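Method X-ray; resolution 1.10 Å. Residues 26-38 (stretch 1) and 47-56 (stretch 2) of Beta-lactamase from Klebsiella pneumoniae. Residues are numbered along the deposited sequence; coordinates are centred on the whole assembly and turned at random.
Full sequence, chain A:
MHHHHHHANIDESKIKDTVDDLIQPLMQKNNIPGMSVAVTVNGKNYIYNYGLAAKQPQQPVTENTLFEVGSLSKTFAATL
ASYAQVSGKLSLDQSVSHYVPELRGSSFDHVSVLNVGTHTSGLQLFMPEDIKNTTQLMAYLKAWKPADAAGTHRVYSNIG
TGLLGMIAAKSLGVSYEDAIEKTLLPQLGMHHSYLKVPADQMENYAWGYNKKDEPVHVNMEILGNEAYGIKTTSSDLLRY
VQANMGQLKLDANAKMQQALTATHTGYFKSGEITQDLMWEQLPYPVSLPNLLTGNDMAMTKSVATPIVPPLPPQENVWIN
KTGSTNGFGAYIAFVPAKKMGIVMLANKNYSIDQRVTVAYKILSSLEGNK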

# COMPACT_ATOMS: atom_id res chain seq x y z
N LEU A 26 16.91 -12.04 9.76
CA LEU A 26 16.57 -11.31 8.54
C LEU A 26 17.40 -10.04 8.42
O LEU A 26 17.96 -9.74 7.35
CB LEU A 26 15.08 -10.97 8.56
CG LEU A 26 14.56 -10.20 7.35
CD1 LEU A 26 14.39 -11.12 6.15
CD2 LEU A 26 13.25 -9.51 7.69
N MET A 27 17.48 -9.26 9.50
CA MET A 27 18.22 -8.01 9.45
C MET A 27 19.72 -8.25 9.33
O MET A 27 20.43 -7.50 8.64
CB MET A 27 17.93 -7.18 10.69
CG MET A 27 16.50 -6.67 10.73
SD MET A 27 16.10 -5.72 12.21
CE MET A 27 17.18 -4.30 12.02
N GLN A 28 20.22 -9.29 10.01
CA GLN A 28 21.64 -9.62 9.94
C GLN A 28 22.04 -9.96 8.51
O GLN A 28 22.95 -9.36 7.93
CB GLN A 28 21.94 -10.78 10.89
CG GLN A 28 23.41 -10.94 11.29
CD GLN A 28 24.30 -11.24 10.11
OE1 GLN A 28 24.09 -12.20 9.37
NE2 GLN A 28 25.31 -10.41 9.92
N LYS A 29 21.35 -10.93 7.91
CA LYS A 29 21.83 -11.43 6.63
C LYS A 29 21.61 -10.44 5.50
O LYS A 29 22.40 -10.39 4.56
CB LYS A 29 21.25 -12.81 6.31
CG LYS A 29 19.80 -12.82 5.94
CD LYS A 29 19.39 -14.27 5.71
CE LYS A 29 18.12 -14.38 4.91
NZ LYS A 29 17.78 -15.81 4.67
N ASN A 30 20.56 -9.62 5.58
CA ASN A 30 20.28 -8.62 4.56
C ASN A 30 20.93 -7.28 4.86
O ASN A 30 20.81 -6.35 4.05
CB ASN A 30 18.77 -8.44 4.38
CG ASN A 30 18.11 -9.64 3.76
OD1 ASN A 30 18.24 -9.88 2.56
ND2 ASN A 30 17.38 -10.40 4.56
N ASN A 31 21.60 -7.15 6.00
CA ASN A 31 22.19 -5.88 6.42
C ASN A 31 21.17 -4.74 6.44
O ASN A 31 21.43 -3.63 5.95
CB ASN A 31 23.42 -5.53 5.59
CG ASN A 31 24.31 -4.54 6.29
OD1 ASN A 31 24.45 -4.57 7.51
ND2 ASN A 31 24.92 -3.64 5.52
N ILE A 32 20.00 -5.03 6.99
CA ILE A 32 18.95 -4.03 7.16
C ILE A 32 19.24 -3.26 8.44
O ILE A 32 19.28 -3.87 9.51
CB ILE A 32 17.58 -4.70 7.28
CG1 ILE A 32 17.25 -5.50 6.02
CG2 ILE A 32 16.50 -3.67 7.59
CD1 ILE A 32 16.13 -6.51 6.22
N PRO A 33 19.42 -1.93 8.39
CA PRO A 33 19.81 -1.23 9.63
C PRO A 33 18.72 -1.19 10.68
O PRO A 33 19.03 -1.36 11.87
CB PRO A 33 20.19 0.17 9.13
CG PRO A 33 20.55 -0.03 7.70
CD PRO A 33 19.59 -1.08 7.20
N GLY A 34 17.47 -0.97 10.29
CA GLY A 34 16.40 -0.78 11.25
C GLY A 34 15.08 -1.31 10.74
O GLY A 34 14.79 -1.25 9.54
N MET A 35 14.27 -1.83 11.67
CA MET A 35 12.93 -2.29 11.33
C MET A 35 11.98 -1.97 12.46
O MET A 35 12.37 -1.84 13.63
CB MET A 35 12.86 -3.80 11.07
CG MET A 35 13.57 -4.23 9.81
SD MET A 35 13.26 -5.93 9.30
CE MET A 35 11.54 -5.87 8.81
N SER A 36 10.70 -1.87 12.11
CA SER A 36 9.63 -1.96 13.09
C SER A 36 8.60 -2.94 12.56
O SER A 36 8.25 -2.90 11.37
CB SER A 36 9.00 -0.60 13.38
OG SER A 36 8.01 -0.73 14.38
N VAL A 37 8.14 -3.82 13.44
CA VAL A 37 7.11 -4.79 13.11
C VAL A 37 5.96 -4.58 14.08
O VAL A 37 6.17 -4.59 15.30
CB VAL A 37 7.66 -6.23 13.20
CG1 VAL A 37 6.55 -7.23 12.91
CG2 VAL A 37 8.83 -6.40 12.26
N ALA A 38 4.76 -4.41 13.54
CA ALA A 38 3.56 -4.23 14.34
C ALA A 38 2.61 -5.37 14.03
O ALA A 38 2.38 -5.68 12.85
CB ALA A 38 2.90 -2.89 14.00
N ILE A 47 4.11 -3.76 19.17
CA ILE A 47 5.05 -3.03 18.33
C ILE A 47 6.45 -3.43 18.75
O ILE A 47 6.80 -3.30 19.93
CB ILE A 47 4.90 -1.51 18.49
CG1 ILE A 47 3.43 -1.06 18.40
CG2 ILE A 47 5.80 -0.78 17.49
CD1 ILE A 47 2.87 -1.08 17.02
N TYR A 48 7.26 -3.89 17.80
CA TYR A 48 8.63 -4.32 18.07
C TYR A 48 9.57 -3.51 17.19
O TYR A 48 9.42 -3.48 15.96
CB TYR A 48 8.78 -5.82 17.79
CG TYR A 48 7.80 -6.63 18.61
CD1 TYR A 48 7.95 -6.74 19.99
CD2 TYR A 48 6.71 -7.27 18.02
CE1 TYR A 48 7.05 -7.46 20.75
CE2 TYR A 48 5.81 -8.00 18.79
CZ TYR A 48 5.99 -8.09 20.15
OH TYR A 48 5.10 -8.82 20.91
N ASN A 49 10.54 -2.84 17.81
CA ASN A 49 11.49 -1.99 17.12
C ASN A 49 12.89 -2.59 17.20
O ASN A 49 13.28 -3.14 18.24
CB ASN A 49 11.50 -0.60 17.73
CG ASN A 49 10.14 0.07 17.63
OD1 ASN A 49 9.47 -0.03 16.60
ND2 ASN A 49 9.72 0.72 18.70
N TYR A 50 13.63 -2.48 16.11
CA TYR A 50 14.94 -3.11 15.99
C TYR A 50 15.92 -2.16 15.34
O TYR A 50 15.62 -1.57 14.30
CB TYR A 50 14.85 -4.36 15.11
CG TYR A 50 13.87 -5.40 15.58
CD1 TYR A 50 12.53 -5.33 15.21
CD2 TYR A 50 14.28 -6.45 16.39
CE1 TYR A 50 11.62 -6.28 15.63
CE2 TYR A 50 13.38 -7.40 16.83
CZ TYR A 50 12.05 -7.31 16.45
OH TYR A 50 11.13 -8.25 16.87
N GLY A 51 17.12 -2.05 15.91
CA GLY A 51 18.20 -1.44 15.17
C GLY A 51 18.08 0.07 15.03
O GLY A 51 17.59 0.77 15.91
N LEU A 52 18.56 0.56 13.88
CA LEU A 52 18.87 1.96 13.67
C LEU A 52 18.03 2.58 12.57
O LEU A 52 17.97 2.05 11.45
CB LEU A 52 20.34 2.12 13.30
CG LEU A 52 21.34 1.55 14.29
CD1 LEU A 52 22.77 1.77 13.80
CD2 LEU A 52 21.12 2.17 15.65
N ALA A 53 17.44 3.74 12.88
CA ALA A 53 16.82 4.58 11.87
C ALA A 53 17.86 5.30 11.02
O ALA A 53 17.60 5.60 9.85
CB ALA A 53 15.92 5.61 12.55
N ALA A 54 19.03 5.58 11.59
CA ALA A 54 20.12 6.23 10.88
C ALA A 54 21.43 5.73 11.46
O ALA A 54 21.53 5.49 12.66
CB ALA A 54 20.04 7.76 11.02
N LYS A 55 22.44 5.59 10.60
CA LYS A 55 23.74 5.09 11.04
C LYS A 55 24.65 6.20 11.56
O LYS A 55 25.37 6.00 12.55
CB LYS A 55 24.44 4.38 9.89
CG LYS A 55 23.73 3.15 9.39
CD LYS A 55 24.55 2.47 8.31
CE LYS A 55 23.79 1.31 7.70
NZ LYS A 55 24.60 0.59 6.68
N GLN A 56 24.65 7.35 10.90
CA GLN A 56 25.63 8.39 11.21
C GLN A 56 25.05 9.78 11.00
O GLN A 56 24.82 10.20 9.87
CB GLN A 56 26.87 8.20 10.33
CG GLN A 56 28.06 9.06 10.74
CD GLN A 56 28.28 9.08 12.24
OE1 GLN A 56 28.33 8.03 12.88
NE2 GLN A 56 28.40 10.28 12.80
O HOH W 1 22.69 -1.00 5.33

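Strand 47-50 runs antiparallel to strand 34-38: their N-to-C directions differ by 169°, and the axes approach to 4.7 Å. Together the two stretches bury 597 Å², counting both sides.

I47 lies opposite A38 in a non-hydrogen-bonded pair. Both side chains occupy the same face, and I47 CD1 reaches A38 CB at 3.5 Å, so the small methyl of A38 is covered by the longer branch of its neighbour.

Y48 pairs with V37 through two short backbone bonds, Y48 N to V37 O and V37 N to Y48 O, both 2.8 Å, with N-H...O angles of 161° and 168°. Near-linear donors in both directions fix the register here. Y48 O also receives a CA-H...O contact from S36 CA at 3.3 Å.

N49 returns to the face of I47, A38 and S36. With chi1 at -61° (m), its amide bends toward the partner strand, and S36 OG donates to N49 OD1 at 2.7 Å. Serine in the t rotamer and asparagine thus add a side-chain bond at a pair that lacks backbone hydrogen bonds.

Y50, the residue of stretch 2 most covered by stretch 1, repeats the paired pattern with M35: Y50 N to M35 O is 2.9 Å and M35 N to Y50 O is 3.0 Å. Its side chain shares a face with M35 and V37. Y50 CD1 lies 4.4 Å from M35 CB, and Y50 CE1 is 4.4 Å from V37 CG2. From the helix, M27 SD comes within 3.4 Å of Y50 CB and 5.0 Å of the ring centroid, obliquely at 48° off the normal.

G51 faces G34, CA to CA 4.4 Å. Its phi of 73° favours glycine, and an ideal CB would fall 2.2 Å from P33 O, a clash; one on G34 would fall 2.2 Å from L52 O. Without side chains, the backbones pack closely: G51 CA is 3.4 Å from P33 O, while G34 CA is 3.2 Å from both Y50 O and L52 O.

The chain turns a corner at G51 and A53. Between them, L52 N donates to P33 O at 2.8 Å and 174°, extending the backbone pairing to the loop before strand 34-38.

K55 returns through its extended side chain, all t beyond chi1. Its aliphatic CE packs on P33 CG at 3.5 Å, while NZ donates to a water at 2.8 Å that in turn donates to N31 O at 3.0 Å.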